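Local coordinates for flagellar motor switch protein FliG (Thermotoga maritima, PDB 3AJC) that probably forms part of the switch complex at the base of the flagellar basal body that sets the direction of motor rotation, at residues Q52-L61 with I110-L121. Numbering follows the deposited sequence.
Sequences QTEVLKRIAL and IMDKLVQENPEL
Glu-54 and Lys-113 form the salt bridge across this contact. Lys-113, its chain extended from CG onward, crosses the glutamate at about a right angle and brings NZ nearly in line with the C-O bond of Glu-54 OE1, 2.9 Å away. Within the helix, the bend in the Lys-57 chain (chi3 71°) carries its NZ back to OE2 of Glu-54. That nitrogen lies on the syn side, 33° out of the carboxylate plane. With an alanine here, NZ of Lys-57 and NZ of Lys-113, 6.7 Å apart, would probably lose the anion they share and be left with their charges less well offset.

Most of the rest is apolar packing. CG2 of Ile-110 meets CG of Leu-56 at 3.9 Å, while Leu-114 splits its methyls, CD1 to CD1 of Leu-56 and CD2 to CG2 of Thr-53. The Asn-118 amide lies across CD of Lys-57. Leu-121 reaches tip to tip with Leu-61 and also covers CB of Ala-60.

Segment 52-60, in FliG's middle-domain family region, crosses segment 110-117, which leads into the C-terminal family region, at -68°. Its helix also carries Arg-58, bonded to Gln-26 within the FliM-interacting EHPQR motif. Met-99 of helix 92-100 packs on Leu-56 and Ile-110; Ile-125 of helix 119-128 touches Ala-60 and Leu-114.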
ATOM      1  N   GLN A  52       5.318  15.508  10.733  1.00 39.02           N
ATOM      2  CA  GLN A  52       5.232  14.161  10.181  1.00 37.59           C
ATOM      3  C   GLN A  52       3.956  13.369  10.465  1.00 34.40           C
ATOM      4  O   GLN A  52       3.239  13.025   9.528  1.00 31.10           O
ATOM      5  CB  GLN A  52       6.486  13.359  10.575  1.00 36.42           C
ATOM      6  CG  GLN A  52       7.774  14.128  10.262  1.00 38.89           C
ATOM      7  CD  GLN A  52       9.040  13.294  10.371  1.00 38.06           C
ATOM      8  OE1 GLN A  52       9.228  12.528  11.321  1.00 39.93           O
ATOM      9  NE2 GLN A  52       9.925  13.456   9.401  1.00 36.85           N
ATOM     10  N   THR A  53       3.661  13.093  11.732  1.00 34.48           N
ATOM     11  CA  THR A  53       2.461  12.329  12.057  1.00 36.84           C
ATOM     12  C   THR A  53       1.169  13.015  11.618  1.00 39.07           C
ATOM     13  O   THR A  53       0.324  12.404  10.946  1.00 37.69           O
ATOM     14  CB  THR A  53       2.359  12.033  13.560  1.00 36.69           C
ATOM     15  OG1 THR A  53       3.502  11.283  13.978  1.00 36.09           O
ATOM     16  CG2 THR A  53       1.120  11.202  13.845  1.00 35.75           C
ATOM     17  N   GLU A  54       1.016  14.283  11.992  1.00 39.91           N
ATOM     18  CA  GLU A  54      -0.178  15.040  11.639  1.00 41.16           C
ATOM     19  C   GLU A  54      -0.406  15.035  10.122  1.00 39.33           C
ATOM     20  O   GLU A  54      -1.518  14.792   9.651  1.00 36.61           O
ATOM     21  CB  GLU A  54      -0.048  16.474  12.164  1.00 45.60           C
ATOM     22  CG  GLU A  54      -1.163  16.912  13.128  1.00 53.51           C
ATOM     23  CD  GLU A  54      -1.479  15.880  14.225  1.00 57.20           C
ATOM     24  OE1 GLU A  54      -0.538  15.283  14.804  1.00 58.56           O
ATOM     25  OE2 GLU A  54      -2.681  15.682  14.520  1.00 58.55           O
ATOM     26  N   VAL A  55       0.652  15.290   9.358  1.00 37.46           N
ATOM     27  CA  VAL A  55       0.543  15.304   7.898  1.00 33.64           C
ATOM     28  C   VAL A  55       0.161  13.932   7.360  1.00 34.26           C
ATOM     29  O   VAL A  55      -0.637  13.822   6.428  1.00 33.91           O
ATOM     30  CB  VAL A  55       1.868  15.743   7.237  1.00 32.49           C
ATOM     31  CG1 VAL A  55       1.880  15.340   5.767  1.00 26.11           C
ATOM     32  CG2 VAL A  55       2.045  17.260   7.387  1.00 29.18           C
ATOM     33  N   LEU A  56       0.728  12.883   7.950  1.00 33.53           N
ATOM     34  CA  LEU A  56       0.434  11.530   7.491  1.00 34.67           C
ATOM     35  C   LEU A  56      -1.036  11.201   7.792  1.00 35.92           C
ATOM     36  O   LEU A  56      -1.729  10.584   6.972  1.00 32.80           O
ATOM     37  CB  LEU A  56       1.378  10.519   8.168  1.00 29.16           C
ATOM     38  CG  LEU A  56       1.376   9.081   7.626  1.00 32.05           C
ATOM     39  CD1 LEU A  56       0.126   8.316   8.064  1.00 28.74           C
ATOM     40  CD2 LEU A  56       1.469   9.123   6.109  1.00 27.46           C
ATOM     41  N   LYS A  57      -1.510  11.630   8.962  1.00 37.50           N
ATOM     42  CA  LYS A  57      -2.898  11.386   9.352  1.00 38.98           C
ATOM     43  C   LYS A  57      -3.871  12.111   8.405  1.00 38.24           C
ATOM     44  O   LYS A  57      -4.879  11.535   7.984  1.00 37.08           O
ATOM     45  CB  LYS A  57      -3.133  11.838  10.793  1.00 40.08           C
ATOM     46  CG  LYS A  57      -4.499  11.452  11.348  1.00 45.39           C
ATOM     47  CD  LYS A  57      -4.669  11.915  12.788  1.00 47.38           C
ATOM     48  CE  LYS A  57      -4.816  13.428  12.868  1.00 50.54           C
ATOM     49  NZ  LYS A  57      -4.991  13.907  14.277  1.00 52.70           N
ATOM     50  N   ARG A  58      -3.564  13.363   8.066  1.00 36.91           N
ATOM     51  CA  ARG A  58      -4.406  14.142   7.164  1.00 37.48           C
ATOM     52  C   ARG A  58      -4.440  13.527   5.770  1.00 38.79           C
ATOM     53  O   ARG A  58      -5.431  13.653   5.048  1.00 37.71           O
ATOM     54  CB  ARG A  58      -3.904  15.582   7.077  1.00 38.88           C
ATOM     55  CG  ARG A  58      -4.300  16.433   8.262  1.00 44.06           C
ATOM     56  CD  ARG A  58      -3.603  17.778   8.237  1.00 48.19           C
ATOM     57  NE  ARG A  58      -3.958  18.584   9.401  1.00 52.22           N
ATOM     58  CZ  ARG A  58      -5.140  19.162   9.576  1.00 55.84           C
ATOM     59  NH1 ARG A  58      -6.089  19.034   8.659  1.00 56.73           N
ATOM     60  NH2 ARG A  58      -5.381  19.859  10.679  1.00 58.46           N
ATOM     61  N   ILE A  59      -3.351  12.868   5.383  1.00 38.96           N
ATOM     62  CA  ILE A  59      -3.304  12.229   4.077  1.00 38.16           C
ATOM     63  C   ILE A  59      -4.230  11.019   4.128  1.00 39.70           C
ATOM     64  O   ILE A  59      -4.962  10.723   3.170  1.00 40.40           O
ATOM     65  CB  ILE A  59      -1.868  11.764   3.723  1.00 36.83           C
ATOM     66  CG1 ILE A  59      -0.977  12.987   3.460  1.00 35.97           C
ATOM     67  CG2 ILE A  59      -1.901  10.843   2.504  1.00 36.02           C
ATOM     68  CD1 ILE A  59       0.480  12.660   3.160  1.00 31.18           C
ATOM     69  N   ALA A  60      -4.201  10.331   5.265  1.00 39.23           N
ATOM     70  CA  ALA A  60      -5.015   9.146   5.477  1.00 41.32           C
ATOM     71  C   ALA A  60      -6.503   9.493   5.509  1.00 43.67           C
ATOM     72  O   ALA A  60      -7.333   8.728   5.020  1.00 44.02           O
ATOM     73  CB  ALA A  60      -4.609   8.467   6.775  1.00 38.36           C
ATOM     74  N   LEU A  61      -6.833  10.653   6.077  1.00 45.53           N
ATOM     75  CA  LEU A  61      -8.223  11.091   6.192  1.00 47.45           C
ATOM     76  C   LEU A  61      -8.511  12.304   5.319  1.00 50.06           C
ATOM     77  O   LEU A  61      -9.371  13.122   5.641  1.00 51.64           O
ATOM     78  CB  LEU A  61      -8.522  11.433   7.653  1.00 46.39           C
ATOM     79  CG  LEU A  61      -8.222  10.366   8.713  1.00 44.80           C
ATOM     80  CD1 LEU A  61      -8.234  11.024  10.074  1.00 41.33           C
ATOM     81  CD2 LEU A  61      -9.239   9.226   8.645  1.00 43.10           C
ATOM     82  N   ILE A 110       5.857   7.336  13.432  1.00 34.21           N
ATOM     83  CA  ILE A 110       4.530   7.777  13.027  1.00 32.99           C
ATOM     84  C   ILE A 110       3.462   6.744  13.409  1.00 34.15           C
ATOM     85  O   ILE A 110       2.357   7.099  13.836  1.00 30.62           O
ATOM     86  CB  ILE A 110       4.461   8.014  11.504  1.00 31.19           C
ATOM     87  CG1 ILE A 110       5.355   9.205  11.125  1.00 31.86           C
ATOM     88  CG2 ILE A 110       3.017   8.228  11.085  1.00 29.44           C
ATOM     89  CD1 ILE A 110       5.400   9.521   9.632  1.00 26.08           C
ATOM     90  N   MET A 111       3.802   5.467  13.247  1.00 32.69           N
ATOM     91  CA  MET A 111       2.871   4.394  13.555  1.00 35.13           C
ATOM     92  C   MET A 111       2.617   4.302  15.058  1.00 36.84           C
ATOM     93  O   MET A 111       1.478   4.110  15.480  1.00 36.24           O
ATOM     94  CB  MET A 111       3.395   3.056  13.009  1.00 33.02           C
ATOM     95  CG  MET A 111       2.425   1.871  13.160  1.00 33.46           C
ATOM     96  SD  MET A 111       0.750   2.180  12.490  1.00 37.38           S
ATOM     97  CE  MET A 111       0.942   1.800  10.679  1.00 35.21           C
ATOM     98  N   ASP A 112       3.673   4.438  15.858  1.00 37.03           N
ATOM     99  CA  ASP A 112       3.530   4.387  17.306  1.00 39.39           C
ATOM    100  C   ASP A 112       2.619   5.509  17.786  1.00 39.68           C
ATOM    101  O   ASP A 112       1.776   5.301  18.653  1.00 40.20           O
ATOM    102  CB  ASP A 112       4.891   4.504  18.004  1.00 40.74           C
ATOM    103  CG  ASP A 112       5.689   3.209  17.957  1.00 43.76           C
ATOM    104  OD1 ASP A 112       5.114   2.157  17.580  1.00 43.62           O
ATOM    105  OD2 ASP A 112       6.889   3.243  18.309  1.00 44.77           O
ATOM    106  N   LYS A 113       2.784   6.699  17.227  1.00 40.00           N
ATOM    107  CA  LYS A 113       1.938   7.805  17.633  1.00 41.51           C
ATOM    108  C   LYS A 113       0.484   7.572  17.217  1.00 41.46           C
ATOM    109  O   LYS A 113      -0.429   7.816  18.001  1.00 41.88           O
ATOM    110  CB  LYS A 113       2.424   9.133  17.044  1.00 42.86           C
ATOM    111  CG  LYS A 113       1.672  10.319  17.640  1.00 48.23           C
ATOM    112  CD  LYS A 113       1.900  11.620  16.899  1.00 51.06           C
ATOM    113  CE  LYS A 113       1.195  12.786  17.595  1.00 52.92           C
ATOM    114  NZ  LYS A 113       1.234  14.042  16.779  1.00 54.57           N
ATOM    115  N   LEU A 114       0.260   7.102  15.993  1.00 40.76           N
ATOM    116  CA  LEU A 114      -1.106   6.862  15.535  1.00 41.15           C
ATOM    117  C   LEU A 114      -1.784   5.788  16.380  1.00 41.67           C
ATOM    118  O   LEU A 114      -2.993   5.842  16.619  1.00 41.51           O
ATOM    119  CB  LEU A 114      -1.130   6.435  14.067  1.00 39.89           C
ATOM    120  CG  LEU A 114      -0.721   7.444  12.994  1.00 41.03           C
ATOM    121  CD1 LEU A 114      -0.895   6.798  11.626  1.00 42.24           C
ATOM    122  CD2 LEU A 114      -1.567   8.705  13.093  1.00 41.19           C
ATOM    123  N   VAL A 115      -1.001   4.811  16.821  1.00 40.86           N
ATOM    124  CA  VAL A 115      -1.522   3.739  17.640  1.00 43.43           C
ATOM    125  C   VAL A 115      -2.068   4.346  18.928  1.00 46.86           C
ATOM    126  O   VAL A 115      -3.076   3.886  19.473  1.00 47.11           O
ATOM    127  CB  VAL A 115      -0.419   2.716  17.985  1.00 42.84           C
ATOM    128  CG1 VAL A 115      -0.890   1.785  19.095  1.00 42.91           C
ATOM    129  CG2 VAL A 115      -0.058   1.908  16.748  1.00 41.18           C
ATOM    130  N   GLN A 116      -1.400   5.394  19.402  1.00 48.82           N
ATOM    131  CA  GLN A 116      -1.805   6.063  20.624  1.00 50.86           C
ATOM    132  C   GLN A 116      -2.985   7.016  20.487  1.00 50.80           C
ATOM    133  O   GLN A 116      -3.880   7.014  21.330  1.00 51.48           O
ATOM    134  CB  GLN A 116      -0.615   6.802  21.230  1.00 52.78           C
ATOM    135  CG  GLN A 116       0.259   5.916  22.096  1.00 57.97           C
ATOM    136  CD  GLN A 116      -0.486   5.366  23.313  1.00 62.64           C
ATOM    137  OE1 GLN A 116       0.051   4.552  24.066  1.00 64.59           O
ATOM    138  NE2 GLN A 116      -1.728   5.816  23.512  1.00 62.04           N
ATOM    139  N   GLU A 117      -3.003   7.816  19.429  1.00 50.79           N
ATOM    140  CA  GLU A 117      -4.082   8.778  19.249  1.00 53.27           C
ATOM    141  C   GLU A 117      -5.201   8.423  18.277  1.00 53.23           C
ATOM    142  O   GLU A 117      -6.274   9.020  18.330  1.00 53.51           O
ATOM    143  CB  GLU A 117      -3.500  10.145  18.882  1.00 55.50           C
ATOM    144  CG  GLU A 117      -3.069  10.958  20.106  1.00 59.64           C
ATOM    145  CD  GLU A 117      -4.213  11.172  21.099  1.00 60.75           C
ATOM    146  OE1 GLU A 117      -5.250  11.756  20.704  1.00 60.00           O
ATOM    147  OE2 GLU A 117      -4.073  10.753  22.271  1.00 60.43           O
ATOM    148  N   ASN A 118      -4.955   7.458  17.396  1.00 52.31           N
ATOM    149  CA  ASN A 118      -5.955   7.029  16.420  1.00 50.39           C
ATOM    150  C   ASN A 118      -5.781   5.530  16.186  1.00 49.83           C
ATOM    151  O   ASN A 118      -5.592   5.091  15.054  1.00 50.62           O
ATOM    152  CB  ASN A 118      -5.749   7.773  15.100  1.00 50.88           C
ATOM    153  CG  ASN A 118      -6.001   9.264  15.219  1.00 52.95           C
ATOM    154  OD1 ASN A 118      -7.144   9.722  15.127  1.00 53.99           O
ATOM    155  ND2 ASN A 118      -4.935  10.032  15.429  1.00 51.83           N
ATOM    156  N   PRO A 119      -5.866   4.723  17.254  1.00 48.82           N
ATOM    157  CA  PRO A 119      -5.705   3.266  17.169  1.00 48.83           C
ATOM    158  C   PRO A 119      -6.363   2.551  15.990  1.00 49.14           C
ATOM    159  O   PRO A 119      -5.773   1.638  15.416  1.00 48.28           O
ATOM    160  CB  PRO A 119      -6.221   2.776  18.525  1.00 48.80           C
ATOM    161  CG  PRO A 119      -7.155   3.858  18.961  1.00 49.33           C
ATOM    162  CD  PRO A 119      -6.417   5.105  18.564  1.00 48.59           C
ATOM    163  N   GLU A 120      -7.570   2.966  15.619  1.00 49.67           N
ATOM    164  CA  GLU A 120      -8.280   2.331  14.514  1.00 50.64           C
ATOM    165  C   GLU A 120      -7.651   2.664  13.174  1.00 49.32           C
ATOM    166  O   GLU A 120      -7.358   1.771  12.375  1.00 49.53           O
ATOM    167  CB  GLU A 120      -9.749   2.763  14.492  1.00 54.13           C
ATOM    168  CG  GLU A 120     -10.741   1.605  14.522  1.00 59.63           C
ATOM    169  CD  GLU A 120     -10.565   0.633  13.369  1.00 61.53           C
ATOM    170  OE1 GLU A 120     -10.737   1.050  12.202  1.00 63.87           O
ATOM    171  OE2 GLU A 120     -10.255  -0.548  13.633  1.00 62.88           O
ATOM    172  N   LEU A 121      -7.462   3.956  12.928  1.00 46.70           N
ATOM    173  CA  LEU A 121      -6.871   4.418  11.684  1.00 43.05           C
ATOM    174  C   LEU A 121      -5.497   3.773  11.513  1.00 42.15           C
ATOM    175  O   LEU A 121      -5.094   3.409  10.404  1.00 41.00           O
ATOM    176  CB  LEU A 121      -6.743   5.943  11.703  1.00 40.78           C
ATOM    177  CG  LEU A 121      -6.022   6.588  10.514  1.00 42.06           C
ATOM    178  CD1 LEU A 121      -6.740   6.239   9.227  1.00 42.73           C
ATOM    179  CD2 LEU A 121      -5.952   8.090  10.700  1.00 39.72           C
TER